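Local coordinates for glutathione synthetase-like effector 30 (Gpa-GSS30-apo) (Globodera pallida, PDB 5OET), which is a glutathione synthetase-like effector of a plant-parasitic nematode, probably derived from a housekeeping ATP-dependent ligase that joins glycine to gamma-glutamylcysteine, at residues A[142-147]-A[343-348]. Sequence-based numbering, arbitrary orientation.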
loop_
_atom_site.group_PDB
_atom_site.type_symbol
_atom_site.label_atom_id
_atom_site.label_comp_id
_atom_site.label_asym_id
_atom_site.label_seq_id
_atom_site.Cartn_x
_atom_site.Cartn_y
_atom_site.Cartn_z
ATOM N N LYS A 142 18.968 34.284 -14.761
ATOM C CA LYS A 142 19.000 35.031 -16.030
ATOM C C LYS A 142 18.211 34.339 -17.147
ATOM O O LYS A 142 17.545 35.010 -17.922
ATOM C CB LYS A 142 20.437 35.362 -16.466
ATOM C CG LYS A 142 21.033 36.496 -15.639
ATOM C CD LYS A 142 22.063 37.336 -16.379
ATOM C CE LYS A 142 23.384 36.612 -16.528
ATOM N NZ LYS A 142 24.297 37.392 -17.394
ATOM N N LYS A 143 18.308 33.010 -17.226
ATOM C CA LYS A 143 17.512 32.210 -18.174
ATOM C C LYS A 143 15.987 32.231 -17.908
ATOM O O LYS A 143 15.197 32.232 -18.855
ATOM C CB LYS A 143 18.029 30.758 -18.207
ATOM C CG LYS A 143 19.428 30.622 -18.796
ATOM C CD LYS A 143 19.399 30.596 -20.326
ATOM C CE LYS A 143 20.788 30.757 -20.944
ATOM N NZ LYS A 143 21.720 29.640 -20.610
ATOM N N LEU A 144 15.588 32.251 -16.634
ATOM C CA LEU A 144 14.167 32.330 -16.259
ATOM C C LEU A 144 13.549 33.697 -16.549
ATOM O O LEU A 144 12.421 33.777 -17.045
ATOM C CB LEU A 144 13.977 31.987 -14.776
ATOM C CG LEU A 144 12.542 31.927 -14.234
ATOM C CD1 LEU A 144 11.670 30.950 -15.031
ATOM C CD2 LEU A 144 12.571 31.555 -12.753
ATOM N N VAL A 145 14.274 34.766 -16.232
ATOM C CA VAL A 145 13.813 36.126 -16.559
ATOM C C VAL A 145 13.634 36.300 -18.072
ATOM O O VAL A 145 12.599 36.778 -18.510
ATOM C CB VAL A 145 14.762 37.211 -15.989
ATOM C CG1 VAL A 145 14.501 38.586 -16.607
ATOM C CG2 VAL A 145 14.621 37.277 -14.475
ATOM N N LYS A 146 14.648 35.916 -18.846
ATOM C CA LYS A 146 14.596 35.933 -20.324
ATOM C C LYS A 146 13.280 35.325 -20.841
ATOM O O LYS A 146 12.629 35.910 -21.695
ATOM C CB LYS A 146 15.846 35.222 -20.894
ATOM C CG LYS A 146 15.803 34.696 -22.326
ATOM C CD LYS A 146 15.625 35.778 -23.379
ATOM C CE LYS A 146 15.362 35.134 -24.746
ATOM N NZ LYS A 146 15.208 36.104 -25.874
ATOM N N ARG A 147 12.889 34.175 -20.295
ATOM C CA ARG A 147 11.648 33.498 -20.683
ATOM C C ARG A 147 10.390 34.297 -20.316
ATOM O O ARG A 147 9.600 34.643 -21.193
ATOM C CB ARG A 147 11.562 32.124 -20.030
ATOM C CG ARG A 147 12.637 31.147 -20.459
ATOM C CD ARG A 147 12.233 30.387 -21.702
ATOM N NE ARG A 147 13.165 29.289 -21.943
ATOM C CZ ARG A 147 13.020 28.352 -22.878
ATOM N NH1 ARG A 147 11.975 28.357 -23.706
ATOM N NH2 ARG A 147 13.933 27.392 -22.978
ATOM N N PHE A 343 6.635 31.610 -9.979
ATOM C CA PHE A 343 6.801 31.220 -8.579
ATOM C C PHE A 343 8.172 30.647 -8.290
ATOM O O PHE A 343 8.642 30.753 -7.154
ATOM C CB PHE A 343 5.721 30.234 -8.156
ATOM C CG PHE A 343 4.404 30.877 -7.888
ATOM C CD1 PHE A 343 3.630 31.333 -8.924
ATOM C CD2 PHE A 343 3.955 31.046 -6.609
ATOM C CE1 PHE A 343 2.407 31.928 -8.692
ATOM C CE2 PHE A 343 2.735 31.635 -6.366
ATOM C CZ PHE A 343 1.960 32.087 -7.410
ATOM N N ALA A 344 8.814 30.056 -9.297
ATOM C CA ALA A 344 10.200 29.611 -9.156
ATOM C C ALA A 344 11.156 30.771 -8.858
ATOM O O ALA A 344 12.131 30.583 -8.128
ATOM C CB ALA A 344 10.660 28.876 -10.403
ATOM N N LEU A 345 10.877 31.946 -9.425
ATOM C CA LEU A 345 11.639 33.161 -9.132
ATOM C C LEU A 345 11.387 33.675 -7.686
ATOM O O LEU A 345 12.306 34.137 -7.009
ATOM C CB LEU A 345 11.311 34.245 -10.177
ATOM C CG LEU A 345 12.192 35.492 -10.242
ATOM C CD1 LEU A 345 13.644 35.147 -10.513
ATOM C CD2 LEU A 345 11.676 36.436 -11.315
ATOM N N SER A 346 10.153 33.567 -7.203
ATOM C CA SER A 346 9.839 34.003 -5.836
ATOM C C SER A 346 10.240 32.998 -4.748
ATOM O O SER A 346 10.031 33.269 -3.569
ATOM C CB SER A 346 8.344 34.352 -5.701
ATOM O OG SER A 346 7.542 33.201 -5.504
ATOM N N HIS A 347 10.793 31.846 -5.118
ATOM C CA HIS A 347 11.227 30.853 -4.122
ATOM C C HIS A 347 12.722 30.548 -4.185
ATOM O O HIS A 347 13.201 29.580 -3.605
ATOM C CB HIS A 347 10.400 29.577 -4.274
ATOM C CG HIS A 347 8.993 29.721 -3.800
ATOM N ND1 HIS A 347 8.097 30.596 -4.379
ATOM C CD2 HIS A 347 8.333 29.115 -2.791
ATOM C CE1 HIS A 347 6.939 30.508 -3.751
ATOM N NE2 HIS A 347 7.058 29.619 -2.779
ATOM N N THR A 348 13.480 31.389 -4.867
ATOM C CA THR A 348 14.919 31.292 -4.741
ATOM C C THR A 348 15.281 31.553 -3.293
ATOM O O THR A 348 14.520 32.164 -2.536
ATOM C CB THR A 348 15.681 32.300 -5.642
ATOM O OG1 THR A 348 15.392 33.650 -5.243
ATOM C CG2 THR A 348 15.334 32.087 -7.119
#
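Leu144 reaches from helix 141-150 to the short helical turn around Ala344 and Leu345, an apolar helix-to-turn packing within the eukaryotic glutathione synthase fold. A single methyl does most of the touching: Leu144 CD2 lies 3.9 Å from Leu345 CB and 4.0 Å from Ala344 CB, meeting two consecutive residues at the root of their side chains. It also rests against the main chain, with Leu144 CD2 3.8 Å from Leu345 N. In Leu144, CG is anti to the backbone N (chi1 -176°) and CD2 in turn lies anti to CA, which carries this methyl farthest toward the turn. The leucine side chains run at a slant to each other, and Leu345 turns its own CD2 toward Val145, whose CG2 is a looser 4.4 Å away. The small interface, 149 Å² summed over both sides, is extended by Tyr122, which touches both Val145 and Leu345, and by Phe328, which packs on Leu144. Behind the apolar face the turn is tied by polar groups: Ser346 OG hydrogen-bonds His347 ND1, and the same ND1 donates to Phe343 O over 2.8 Å in a bent bond (130° at the hydrogen), the oxygen lying 31° out of the imidazole plane.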